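Local coordinates for protein enoyl-CoA hydratase (Mycolicibacterium smegmatis, PDB 7MCM) that catalyses the reversible hydration of (2E)-enoyl-CoA to (3S)-3-hydroxyacyl-CoA and may take part in fatty acid oxidation, at residues W19-V23 and T58-R62; V43-N47 and A101-V107; A134-F139 and R176-A182; F139-Q145 and M170-R176. Where two conformers were deposited one is given. Residues are numbered along the deposited sequence.

The four contacts belong to one crotonase-type chain of a hexameric assembly. Contacts 1 and 2 meet at helix 33-48: Trp-19 of contact 1 packs on Val-43 and Ala-46 of contact 2, and their centres are about 19 Å apart. Contacts 3 and 4 share Phe-139 and Arg-176, with centres about 13 Å apart. Val-177 CG2 also lies 3.9 Å from Met-170 CG. The second pair stands on the other side of the chain's centre from contact 2, with nearest atoms about 13 Å away. The nearest atoms of contacts 1 and 3 are about 6 Å apart. Contact 4 packs on helix 120-127, whose N-terminal end usually borders the oxyanion hole in crotonases.

Contact 1 of 4, residues W19-V23 and T58-R62; sequences WTIDV and TGAGR
This is the parallel strand pair of a beta-alpha-beta unit in the crotonase fold. Strand 16-21 leads through helix 33-48 to strand 54-59. The register sets Thr-20 beside Thr-58 (CA to CA 5.0 Å) and Ile-21 beside Gly-59 (CA to CA 4.6 Å). Residues 19-21 and 58-59 are extended, and both segments then leave the sheet. Three backbone hydrogen bonds join them: Thr-58 N to Trp-19 O at 3.0 Å, Ile-21 N to Thr-58 O at 2.8 Å, and Ala-60 N to Ile-21 O at 2.9 Å. The last extends the pairing beyond strand 54-59. A CA-H...O contact runs from Thr-20 CA to Thr-58 O at 3.3 Å. For packing, Thr-20 (chi1 m) and Thr-58 (chi1 t) share one face of the sheet. Ile-21 points to the other face and touches Phe-35 of helix 33-48. Trp-19 reaches the same helix. Thr-58 OG1 hydrogen-bonds to Ala-112 O. Thr-20 CG2 lies 3.7 Å from Ala-60 CB and 3.4 Å from Ala-60 N.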
loop_
_atom_site.group_PDB
_atom_site.type_symbol
_atom_site.label_atom_id
_atom_site.label_comp_id
_atom_site.label_asym_id
_atom_site.label_seq_id
_atom_site.Cartn_x
_atom_site.Cartn_y
_atom_site.Cartn_z
ATOM N N TRP B 19 25.616 -9.164 -21.297
ATOM C CA TRP B 19 24.599 -9.985 -21.942
ATOM C C TRP B 19 24.225 -9.295 -23.245
ATOM O O TRP B 19 23.761 -8.151 -23.226
ATOM C CB TRP B 19 23.362 -10.134 -21.059
ATOM C CG TRP B 19 23.605 -10.727 -19.703
ATOM C CD1 TRP B 19 24.776 -11.233 -19.214
ATOM C CD2 TRP B 19 22.637 -10.873 -18.659
ATOM N NE1 TRP B 19 24.591 -11.697 -17.933
ATOM C CE2 TRP B 19 23.285 -11.483 -17.570
ATOM C CE3 TRP B 19 21.277 -10.548 -18.544
ATOM C CZ2 TRP B 19 22.620 -11.784 -16.379
ATOM C CZ3 TRP B 19 20.622 -10.842 -17.366
ATOM C CH2 TRP B 19 21.294 -11.443 -16.293
ATOM N N THR B 20 24.439 -9.978 -24.371
ATOM C CA THR B 20 24.148 -9.414 -25.682
ATOM C C THR B 20 22.973 -10.181 -26.277
ATOM O O THR B 20 23.088 -11.379 -26.569
ATOM C CB THR B 20 25.363 -9.471 -26.604
ATOM O OG1 THR B 20 26.485 -8.856 -25.964
ATOM C CG2 THR B 20 25.069 -8.719 -27.877
ATOM N N ILE B 21 21.845 -9.480 -26.455
ATOM C CA ILE B 21 20.692 -10.061 -27.129
ATOM C C ILE B 21 21.079 -10.370 -28.560
ATOM O O ILE B 21 21.593 -9.501 -29.275
ATOM C CB ILE B 21 19.510 -9.083 -27.090
ATOM C CG1 ILE B 21 19.179 -8.685 -25.646
ATOM C CG2 ILE B 21 18.288 -9.689 -27.829
ATOM C CD1 ILE B 21 18.270 -7.461 -25.550
ATOM N N ASP B 22 20.852 -11.621 -28.995
ATOM C CA ASP B 22 21.306 -12.021 -30.334
ATOM C C ASP B 22 20.224 -12.895 -30.992
ATOM O O ASP B 22 20.317 -14.123 -31.044
ATOM C CB ASP B 22 22.671 -12.726 -30.258
ATOM C CG ASP B 22 23.408 -12.758 -31.607
ATOM O OD1 ASP B 22 22.830 -12.317 -32.626
ATOM O OD2 ASP B 22 24.576 -13.216 -31.644
ATOM N N VAL B 23 19.184 -12.246 -31.513
ATOM C CA VAL B 23 18.129 -12.932 -32.258
ATOM C C VAL B 23 18.097 -12.313 -33.650
ATOM O O VAL B 23 17.230 -11.474 -33.937
ATOM C CB VAL B 23 16.775 -12.831 -31.533
ATOM C CG1 VAL B 23 15.721 -13.693 -32.204
ATOM C CG2 VAL B 23 16.927 -13.239 -30.075
ATOM N N THR B 58 22.845 -5.358 -23.642
ATOM C CA THR B 58 22.937 -4.637 -24.902
ATOM C C THR B 58 22.499 -5.580 -26.024
ATOM O O THR B 58 22.234 -6.762 -25.796
ATOM C CB THR B 58 24.362 -4.104 -25.102
ATOM O OG1 THR B 58 24.380 -3.086 -26.103
ATOM C CG2 THR B 58 25.311 -5.219 -25.487
ATOM N N GLY B 59 22.395 -5.050 -27.236
ATOM C CA GLY B 59 21.937 -5.824 -28.391
ATOM C C GLY B 59 23.031 -5.976 -29.433
ATOM O O GLY B 59 23.821 -5.053 -29.646
ATOM N N ALA B 60 23.062 -7.139 -30.092
ATOM C CA ALA B 60 23.973 -7.350 -31.206
ATOM C C ALA B 60 23.476 -6.626 -32.453
ATOM O O ALA B 60 22.286 -6.649 -32.772
ATOM C CB ALA B 60 24.134 -8.846 -31.506
ATOM N N GLY B 61 24.400 -5.993 -33.168
ATOM C CA GLY B 61 24.047 -5.394 -34.441
ATOM C C GLY B 61 23.392 -4.031 -34.286
ATOM O O GLY B 61 23.703 -3.259 -33.380
ATOM N N ARG B 62 22.448 -3.753 -35.188
ATOM C CA ARG B 62 21.834 -2.441 -35.320
ATOM C C ARG B 62 20.750 -2.169 -34.283
ATOM O O ARG B 62 20.457 -1.004 -34.007
ATOM C CB ARG B 62 21.222 -2.323 -36.710
ATOM C CG ARG B 62 21.182 -0.937 -37.290
ATOM C CD ARG B 62 20.257 -0.926 -38.496
ATOM N NE ARG B 62 19.972 -2.282 -38.958
ATOM C CZ ARG B 62 19.008 -2.599 -39.815
ATOM N NH1 ARG B 62 18.208 -1.674 -40.328
ATOM N NH2 ARG B 62 18.845 -3.876 -40.169
#

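Contact 2 of 4, residues V43-N47 and A101-V107; sequences VDAAN and ALQRCEV
A salt bridge joins Arg-104 (chi1 p, chi2 and chi3 t) to Asp-44. Arg-104 NE donates to Asp-44 OD1 at 2.9 Å, at the edge of the guanidinium. A weak bond from Arg-104 NH2 to the same Asp-44 OD1 spans 3.4 Å. Arg-104 NH2 has a second acidic partner in Asp-40, one helical turn before Asp-44. Asn-47 (chi1 m) uses both ends of its amide. Its ND2 donates to Arg-104 O at 2.9 Å. Its OD1 accepts from Glu-106 N at 2.7 Å. One side chain thus bridges two backbone groups where the chain leaves helix 97-104. Residues 43-47 are regular helix, with Asn-47 N bonded to Val-43 O at 2.9 Å. The segment 101-107 starts helical and is extended at Cys-105. The nearest CA pairs are Val-43 with Cys-105 (5.6 Å) and Asn-47 with Glu-106 (5.8 Å). Val-43 (chi1 t) fills the space between the segments. Its CG2 lies 4.1 Å from Ala-101 CB, and its CG1 3.8 Å from Cys-105 CB and 3.4 Å from Ala-101 O. Farther along, Val-107 CG1 is 4.2 Å from Ala-46 O. Arg-217 binds Glu-106, Ala-46 O and Asn-47 O, so it spans both segments. In this crotonase fold, Val-43 of helix 33-48 packs on Trp-19 of strand 16-21 as well as on residues 101-105, and Ala-46 also touches Trp-19. Leu-102 turns to helix 120-127.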
loop_
_atom_site.group_PDB
_atom_site.type_symbol
_atom_site.label_atom_id
_atom_site.label_comp_id
_atom_site.label_asym_id
_atom_site.label_seq_id
_atom_site.Cartn_x
_atom_site.Cartn_y
_atom_site.Cartn_z
ATOM N N VAL B 43 19.942 -14.674 -15.351
ATOM C CA VAL B 43 19.676 -14.048 -14.058
ATOM C C VAL B 43 20.016 -15.006 -12.925
ATOM O O VAL B 43 20.693 -14.637 -11.959
ATOM C CB VAL B 43 18.216 -13.566 -13.976
ATOM C CG1 VAL B 43 17.852 -13.192 -12.526
ATOM C CG2 VAL B 43 18.024 -12.356 -14.869
ATOM N N ASP B 44 19.545 -16.251 -13.020
ATOM C CA ASP B 44 19.815 -17.204 -11.951
ATOM C C ASP B 44 21.310 -17.480 -11.807
ATOM O O ASP B 44 21.806 -17.673 -10.690
ATOM C CB ASP B 44 19.035 -18.498 -12.186
ATOM C CG ASP B 44 17.548 -18.320 -11.956
ATOM O OD1 ASP B 44 17.168 -17.266 -11.399
ATOM O OD2 ASP B 44 16.764 -19.220 -12.315
ATOM N N ALA B 45 22.041 -17.524 -12.925
ATOM C CA ALA B 45 23.475 -17.788 -12.850
ATOM C C ALA B 45 24.226 -16.592 -12.280
ATOM O O ALA B 45 25.201 -16.759 -11.539
ATOM C CB ALA B 45 24.022 -18.153 -14.228
ATOM N N ALA B 46 23.798 -15.381 -12.626
ATOM C CA ALA B 46 24.452 -14.194 -12.088
ATOM C C ALA B 46 24.189 -14.055 -10.592
ATOM O O ALA B 46 25.097 -13.709 -9.831
ATOM C CB ALA B 46 23.990 -12.953 -12.857
ATOM N N ASN B 47 22.962 -14.348 -10.146
ATOM C CA ASN B 47 22.684 -14.356 -8.710
ATOM C C ASN B 47 23.568 -15.353 -7.975
ATOM O O ASN B 47 24.022 -15.086 -6.857
ATOM C CB ASN B 47 21.221 -14.701 -8.447
ATOM C CG ASN B 47 20.291 -13.562 -8.767
ATOM O OD1 ASN B 47 20.723 -12.415 -8.907
ATOM N ND2 ASN B 47 19.004 -13.869 -8.896
ATOM N N ALA B 101 12.027 -11.889 -13.973
ATOM C CA ALA B 101 13.436 -12.253 -13.832
ATOM C C ALA B 101 14.264 -11.063 -13.355
ATOM O O ALA B 101 15.083 -11.185 -12.432
ATOM C CB ALA B 101 13.972 -12.805 -15.155
ATOM N N LEU B 102 14.043 -9.888 -13.953
ATOM C CA LEU B 102 14.790 -8.708 -13.533
ATOM C C LEU B 102 14.454 -8.336 -12.101
ATOM O O LEU B 102 15.308 -7.811 -11.377
ATOM C CB LEU B 102 14.496 -7.551 -14.484
ATOM C CG LEU B 102 15.475 -7.460 -15.647
ATOM C CD1 LEU B 102 15.102 -6.291 -16.518
ATOM C CD2 LEU B 102 16.914 -7.339 -15.133
ATOM N N GLN B 103 13.224 -8.636 -11.668
ATOM C CA GLN B 103 12.818 -8.372 -10.294
ATOM C C GLN B 103 13.581 -9.223 -9.304
ATOM O O GLN B 103 13.768 -8.806 -8.160
ATOM C CB GLN B 103 11.322 -8.636 -10.116
ATOM C CG GLN B 103 10.393 -7.513 -10.538
ATOM C CD GLN B 103 10.645 -6.234 -9.754
ATOM O OE1 GLN B 103 11.199 -5.259 -10.272
ATOM N NE2 GLN B 103 10.228 -6.234 -8.485
ATOM N N ARG B 104 13.974 -10.432 -9.689
ATOM C CA ARG B 104 14.746 -11.269 -8.788
ATOM C C ARG B 104 16.244 -11.185 -9.055
ATOM O O ARG B 104 17.025 -11.824 -8.337
ATOM C CB ARG B 104 14.251 -12.720 -8.847
ATOM C CG ARG B 104 14.672 -13.473 -10.077
ATOM C CD ARG B 104 14.321 -14.967 -10.005
ATOM N NE ARG B 104 14.764 -15.650 -11.218
ATOM C CZ ARG B 104 14.036 -15.741 -12.325
ATOM N NH1 ARG B 104 12.807 -15.249 -12.388
ATOM N NH2 ARG B 104 14.555 -16.336 -13.398
ATOM N N CYS B 105 16.668 -10.386 -10.038
ATOM C CA CYS B 105 18.093 -10.203 -10.301
ATOM C C CYS B 105 18.726 -9.345 -9.217
ATOM O O CYS B 105 18.373 -8.167 -9.064
ATOM C CB CYS B 105 18.311 -9.561 -11.666
ATOM S SG CYS B 105 20.061 -9.489 -12.145
ATOM N N GLU B 106 19.708 -9.917 -8.512
ATOM C CA GLU B 106 20.337 -9.244 -7.385
ATOM C C GLU B 106 21.428 -8.271 -7.798
ATOM O O GLU B 106 21.865 -7.473 -6.963
ATOM C CB GLU B 106 20.939 -10.259 -6.421
ATOM C CG GLU B 106 19.975 -11.309 -5.971
ATOM C CD GLU B 106 20.642 -12.314 -5.062
ATOM O OE1 GLU B 106 21.804 -12.070 -4.649
ATOM O OE2 GLU B 106 20.003 -13.347 -4.764
ATOM N N VAL B 107 21.910 -8.335 -9.032
ATOM C CA VAL B 107 22.999 -7.446 -9.418
ATOM C C VAL B 107 22.421 -6.295 -10.232
ATOM O O VAL B 107 21.415 -6.473 -10.937
ATOM C CB VAL B 107 24.114 -8.198 -10.176
ATOM C CG1 VAL B 107 24.439 -9.533 -9.487
ATOM C CG2 VAL B 107 23.755 -8.415 -11.602
#

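Contact 3 of 4, residues A134-F139 and R176-A182; sequences AESAFF and RVDAATA
Phe-139 has the largest area covered here, closely followed by Phe-138. The backbone of Phe-139 forms a hydrogen-bonded antiparallel pair with Val-177, CA to CA 5.1 Å. Phe-139 N donates to Val-177 O at 2.9 Å, and Val-177 N donates to Phe-139 O at 2.7 Å. Phe-139 O also takes a CA-H...O contact from Arg-176 CA at 3.3 Å. The Phe-139 ring (chi1 m, chi2 78°) and the Val-177 side chain lie on one face of the small sheet. Phe-139 CE1 is 3.9 Å from Ala-182 CB. Phe-138 (chi1 p, chi2 89°) lies on the other face. Its CE1 sits over one face of the Arg-176 guanidinium, 3.5 Å from Arg-176 NE. The Arg-176 chain is extended from chi2 on, so it runs alongside the ring. Strand 138-140 is the middle strand of a small sheet in this crotonase fold, with 116-118 parallel to it and 177-178 antiparallel. Just after the pair, Asp-178 (chi1 p) is the N-cap of helix 179-185. Its OD1 accepts from Thr-181 N at 2.8 Å and from Thr-181 OG1 at 2.6 Å. Ala-179 is the next largest apolar piece, with CB 3.6 Å from Ala-134 O. Residues 134-137 form a type I turn, with Ala-137 N bonded to Ala-134 O at 2.9 Å. Water 1 donates to Glu-135 O (2.8 Å) and Ala-137 O (2.6 Å) and accepts from Ala-179 N (3.1 Å).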
loop_
_atom_site.group_PDB
_atom_site.type_symbol
_atom_site.label_atom_id
_atom_site.label_comp_id
_atom_site.label_asym_id
_atom_site.label_seq_id
_atom_site.Cartn_x
_atom_site.Cartn_y
_atom_site.Cartn_z
ATOM N N ALA B 134 23.322 5.001 -27.382
ATOM C CA ALA B 134 24.013 5.476 -28.573
ATOM C C ALA B 134 23.193 6.561 -29.259
ATOM O O ALA B 134 21.968 6.608 -29.137
ATOM C CB ALA B 134 24.254 4.333 -29.566
ATOM N N GLU B 135 23.889 7.418 -30.020
ATOM C CA GLU B 135 23.206 8.488 -30.739
ATOM C C GLU B 135 22.179 7.953 -31.730
ATOM O O GLU B 135 21.224 8.662 -32.060
ATOM C CB GLU B 135 24.227 9.383 -31.461
ATOM C CG GLU B 135 25.090 10.212 -30.504
ATOM C CD GLU B 135 26.079 11.126 -31.208
ATOM O OE1 GLU B 135 26.264 10.986 -32.435
ATOM O OE2 GLU B 135 26.673 11.989 -30.531
ATOM N N SER B 136 22.325 6.717 -32.193
ATOM C CA SER B 136 21.361 6.160 -33.130
ATOM C C SER B 136 20.237 5.404 -32.434
ATOM O O SER B 136 19.336 4.897 -33.107
ATOM C CB SER B 136 22.076 5.250 -34.137
ATOM O OG SER B 136 22.651 4.125 -33.495
ATOM N N ALA B 137 20.240 5.352 -31.108
ATOM C CA ALA B 137 19.166 4.679 -30.402
ATOM C C ALA B 137 17.883 5.503 -30.446
ATOM O O ALA B 137 17.899 6.730 -30.592
ATOM C CB ALA B 137 19.550 4.424 -28.948
ATOM N N PHE B 138 16.759 4.808 -30.301
ATOM C CA PHE B 138 15.483 5.457 -30.059
ATOM C C PHE B 138 14.570 4.478 -29.341
ATOM O O PHE B 138 14.815 3.268 -29.317
ATOM C CB PHE B 138 14.836 5.980 -31.348
ATOM C CG PHE B 138 14.461 4.919 -32.329
ATOM C CD1 PHE B 138 13.214 4.312 -32.266
ATOM C CD2 PHE B 138 15.339 4.546 -33.330
ATOM C CE1 PHE B 138 12.853 3.340 -33.180
ATOM C CE2 PHE B 138 14.987 3.573 -34.263
ATOM C CZ PHE B 138 13.737 2.974 -34.188
ATOM N N PHE B 139 13.525 5.028 -28.728
ATOM C CA PHE B 139 12.588 4.276 -27.913
ATOM C C PHE B 139 11.179 4.476 -28.453
ATOM O O PHE B 139 10.834 5.558 -28.939
ATOM C CB PHE B 139 12.644 4.722 -26.441
ATOM C CG PHE B 139 14.005 4.594 -25.820
ATOM C CD1 PHE B 139 14.990 5.538 -26.081
ATOM C CD2 PHE B 139 14.305 3.527 -24.984
ATOM C CE1 PHE B 139 16.264 5.417 -25.521
ATOM C CE2 PHE B 139 15.564 3.407 -24.414
ATOM C CZ PHE B 139 16.544 4.358 -24.684
ATOM N N ARG B 176 7.954 7.535 -31.620
ATOM C CA ARG B 176 9.360 7.290 -31.325
ATOM C C ARG B 176 9.976 8.481 -30.609
ATOM O O ARG B 176 9.688 9.630 -30.939
ATOM C CB ARG B 176 10.136 7.023 -32.609
ATOM C CG ARG B 176 9.732 5.756 -33.335
ATOM C CD ARG B 176 10.543 5.607 -34.614
ATOM N NE ARG B 176 10.301 4.331 -35.282
ATOM C CZ ARG B 176 10.991 3.899 -36.330
ATOM N NH1 ARG B 176 11.975 4.618 -36.851
ATOM N NH2 ARG B 176 10.682 2.721 -36.873
ATOM N N VAL B 177 10.863 8.191 -29.661
ATOM C CA VAL B 177 11.604 9.181 -28.883
ATOM C C VAL B 177 13.086 8.983 -29.202
ATOM O O VAL B 177 13.643 7.909 -28.930
ATOM C CB VAL B 177 11.331 9.014 -27.379
ATOM C CG1 VAL B 177 12.175 9.986 -26.515
ATOM C CG2 VAL B 177 9.831 9.134 -27.097
ATOM N N ASP B 178 13.722 9.996 -29.791
ATOM C CA ASP B 178 15.109 9.820 -30.201
ATOM C C ASP B 178 16.030 9.953 -28.986
ATOM O O ASP B 178 15.580 10.187 -27.865
ATOM C CB ASP B 178 15.471 10.789 -31.335
ATOM C CG ASP B 178 15.366 12.260 -30.933
ATOM O OD1 ASP B 178 15.284 12.578 -29.732
ATOM O OD2 ASP B 178 15.367 13.116 -31.839
ATOM N N ALA B 179 17.338 9.767 -29.207
ATOM C CA ALA B 179 18.279 9.706 -28.089
ATOM C C ALA B 179 18.356 11.039 -27.356
ATOM O O ALA B 179 18.391 11.079 -26.117
ATOM C CB ALA B 179 19.660 9.288 -28.595
ATOM N N ALA B 180 18.403 12.140 -28.104
ATOM C CA ALA B 180 18.515 13.452 -27.482
ATOM C C ALA B 180 17.288 13.764 -26.639
ATOM O O ALA B 180 17.408 14.300 -25.530
ATOM C CB ALA B 180 18.732 14.524 -28.548
ATOM N N THR B 181 16.097 13.459 -27.155
ATOM C CA THR B 181 14.884 13.664 -26.369
ATOM C C THR B 181 14.879 12.760 -25.147
ATOM O O THR B 181 14.523 13.191 -24.042
ATOM C CB THR B 181 13.647 13.413 -27.228
ATOM O OG1 THR B 181 13.735 14.199 -28.426
ATOM C CG2 THR B 181 12.392 13.802 -26.468
ATOM N N ALA B 182 15.279 11.498 -25.331
ATOM C CA ALA B 182 15.390 10.563 -24.215
ATOM C C ALA B 182 16.313 11.107 -23.133
ATOM O O ALA B 182 16.008 11.000 -21.943
ATOM C CB ALA B 182 15.898 9.208 -24.715
HETATM O O HOH W 1 18.402 8.880 -31.925
#

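Contact 4 of 4, residues F139-Q145 and M170-R176; sequences FAESFVQ and MTLTGDR
Nearest CA pairs are Ala-140 with Arg-176 (4.5 Å) and Ser-142 with Gly-174 (4.3 Å). Val-144 (chi1 p) puts CG1 3.2 Å from Thr-171 O. Gln-145 (chi1 m, chi2 t) extends so that NE2 donates to Thr-173 O at 2.9 Å. Glu-141 (chi1 t, chi2 p) centres an inverse gamma turn; its O receives a CA-H...O contact from Gly-174 CA at 3.3 Å. Met-170 (chi1 m, chi2 t, chi3 p) has CE 4.4 Å from Phe-139 CB. Thr-173 (chi1 p) makes an ST turn: OG1 accepts from Asp-175 N at 3.1 Å and hydrogen-bonds to Glu-169 O. A CB at Gly-174 (phi 73°) would clash with Gln-145 CG. Water 2 donates to Glu-141 O (2.6 Å) and Thr-171 O (2.8 Å) and accepts from Val-144 N (3.0 Å). Water 3 donates to Met-170 O (2.9 Å) and Asp-175 O (2.6 Å) and accepts from Glu-141 N (2.9 Å). Water 4 donates to Glu-141 OE2 (2.7 Å) and Thr-171 OG1 (2.8 Å), which also hydrogen-bonds Ala-167 O. Asp-175 salt-bridges Arg-207 and Lys-210 of the second subunit. In this crotonase fold, the end of helix 164-173 meets the loop and 3-10 segment (143-145) after strand 138-140.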
loop_
_atom_site.group_PDB
_atom_site.type_symbol
_atom_site.label_atom_id
_atom_site.label_comp_id
_atom_site.label_asym_id
_atom_site.label_seq_id
_atom_site.Cartn_x
_atom_site.Cartn_y
_atom_site.Cartn_z
ATOM N N PHE B 139 13.525 5.028 -28.728
ATOM C CA PHE B 139 12.588 4.276 -27.913
ATOM C C PHE B 139 11.179 4.476 -28.453
ATOM O O PHE B 139 10.834 5.558 -28.939
ATOM C CB PHE B 139 12.644 4.722 -26.441
ATOM C CG PHE B 139 14.005 4.594 -25.820
ATOM C CD1 PHE B 139 14.990 5.538 -26.081
ATOM C CD2 PHE B 139 14.305 3.527 -24.984
ATOM C CE1 PHE B 139 16.264 5.417 -25.521
ATOM C CE2 PHE B 139 15.564 3.407 -24.414
ATOM C CZ PHE B 139 16.544 4.358 -24.684
ATOM N N ALA B 140 10.373 3.425 -28.391
ATOM C CA ALA B 140 8.980 3.536 -28.805
ATOM C C ALA B 140 8.158 2.557 -27.989
ATOM O O ALA B 140 8.375 1.340 -28.061
ATOM C CB ALA B 140 8.802 3.273 -30.306
ATOM N N GLU B 141 7.243 3.105 -27.199
ATOM C CA GLU B 141 6.185 2.350 -26.538
ATOM C C GLU B 141 5.068 2.155 -27.564
ATOM O O GLU B 141 3.998 2.758 -27.493
ATOM C CB GLU B 141 5.709 3.108 -25.300
ATOM C CG GLU B 141 4.892 2.306 -24.308
ATOM C CD GLU B 141 5.761 1.351 -23.486
ATOM O OE1 GLU B 141 6.480 0.547 -24.096
ATOM O OE2 GLU B 141 5.690 1.381 -22.239
ATOM N N SER B 142 5.355 1.307 -28.557
ATOM C CA SER B 142 4.599 1.293 -29.812
ATOM C C SER B 142 3.270 0.554 -29.732
ATOM O O SER B 142 2.502 0.607 -30.703
ATOM C CB SER B 142 5.446 0.654 -30.910
ATOM O OG SER B 142 5.811 -0.667 -30.543
ATOM N N PHE B 143 2.965 -0.095 -28.601
ATOM C CA PHE B 143 1.853 -1.044 -28.533
ATOM C C PHE B 143 0.538 -0.437 -29.022
ATOM O O PHE B 143 -0.199 -1.056 -29.799
ATOM C CB PHE B 143 1.695 -1.527 -27.090
ATOM C CG PHE B 143 2.886 -2.267 -26.572
ATOM C CD1 PHE B 143 3.012 -3.633 -26.770
ATOM C CD2 PHE B 143 3.899 -1.585 -25.894
ATOM C CE1 PHE B 143 4.129 -4.316 -26.278
ATOM C CE2 PHE B 143 5.013 -2.260 -25.410
ATOM C CZ PHE B 143 5.126 -3.620 -25.597
ATOM N N VAL B 144 0.227 0.780 -28.566
ATOM C CA VAL B 144 -1.069 1.397 -28.849
ATOM C C VAL B 144 -1.307 1.554 -30.344
ATOM O O VAL B 144 -2.463 1.535 -30.802
ATOM C CB VAL B 144 -1.169 2.748 -28.110
ATOM C CG1 VAL B 144 -0.218 3.776 -28.734
ATOM C CG2 VAL B 144 -2.604 3.251 -28.103
ATOM N N GLN B 145 -0.240 1.741 -31.129
ATOM C CA GLN B 145 -0.393 1.915 -32.573
ATOM C C GLN B 145 -0.858 0.643 -33.265
ATOM O O GLN B 145 -1.312 0.702 -34.413
ATOM C CB GLN B 145 0.921 2.393 -33.198
ATOM C CG GLN B 145 1.455 3.681 -32.542
ATOM C CD GLN B 145 2.416 4.434 -33.434
ATOM O OE1 GLN B 145 2.870 3.912 -34.453
ATOM N NE2 GLN B 145 2.699 5.694 -33.079
ATOM N N MET B 170 4.262 8.996 -24.279
ATOM C CA MET B 170 4.852 7.887 -25.029
ATOM C C MET B 170 3.861 6.745 -25.210
ATOM O O MET B 170 3.814 6.114 -26.273
ATOM C CB MET B 170 6.106 7.359 -24.320
ATOM C CG MET B 170 7.276 8.321 -24.299
ATOM S SD MET B 170 8.708 7.681 -23.406
ATOM C CE MET B 170 9.124 6.262 -24.398
ATOM N N THR B 171 3.086 6.438 -24.172
ATOM C CA THR B 171 2.212 5.271 -24.225
ATOM C C THR B 171 0.960 5.532 -25.052
ATOM O O THR B 171 0.459 4.629 -25.729
ATOM C CB THR B 171 1.821 4.850 -22.805
ATOM O OG1 THR B 171 3.004 4.746 -22.000
ATOM C CG2 THR B 171 1.123 3.501 -22.838
ATOM N N LEU B 172 0.436 6.752 -25.005
ATOM C CA LEU B 172 -0.821 7.037 -25.684
ATOM C C LEU B 172 -0.634 7.448 -27.133
ATOM O O LEU B 172 -1.579 7.316 -27.930
ATOM C CB LEU B 172 -1.589 8.140 -24.937
ATOM C CG LEU B 172 -1.907 7.850 -23.459
ATOM C CD1 LEU B 172 -2.493 9.101 -22.778
ATOM C CD2 LEU B 172 -2.867 6.677 -23.351
ATOM N N THR B 173 0.531 7.982 -27.495
ATOM C CA THR B 173 0.809 8.223 -28.909
ATOM C C THR B 173 1.543 7.057 -29.556
ATOM O O THR B 173 1.330 6.783 -30.742
ATOM C CB THR B 173 1.636 9.503 -29.094
ATOM O OG1 THR B 173 2.984 9.295 -28.625
ATOM C CG2 THR B 173 0.987 10.673 -28.337
ATOM N N GLY B 174 2.392 6.367 -28.798
ATOM C CA GLY B 174 3.250 5.334 -29.333
ATOM C C GLY B 174 4.401 5.836 -30.164
ATOM O O GLY B 174 5.097 5.024 -30.790
ATOM N N ASP B 175 4.630 7.144 -30.202
ATOM C CA ASP B 175 5.591 7.685 -31.152
ATOM C C ASP B 175 7.026 7.460 -30.675
ATOM O O ASP B 175 7.299 7.261 -29.489
ATOM C CB ASP B 175 5.350 9.179 -31.359
ATOM C CG ASP B 175 4.022 9.467 -32.001
ATOM O OD1 ASP B 175 3.418 8.538 -32.586
ATOM O OD2 ASP B 175 3.580 10.631 -31.931
ATOM N N ARG B 176 7.954 7.535 -31.620
ATOM C CA ARG B 176 9.360 7.290 -31.325
ATOM C C ARG B 176 9.976 8.481 -30.609
ATOM O O ARG B 176 9.688 9.630 -30.939
ATOM C CB ARG B 176 10.136 7.023 -32.609
ATOM C CG ARG B 176 9.732 5.756 -33.335
ATOM C CD ARG B 176 10.543 5.607 -34.614
ATOM N NE ARG B 176 10.301 4.331 -35.282
ATOM C CZ ARG B 176 10.991 3.899 -36.330
ATOM N NH1 ARG B 176 11.975 4.618 -36.851
ATOM N NH2 ARG B 176 10.682 2.721 -36.873
HETATM O O HOH W 2 1.711 2.194 -26.389
HETATM O O HOH W 3 6.444 5.851 -27.437
HETATM O O HOH W 4 3.940 2.534 -20.617
#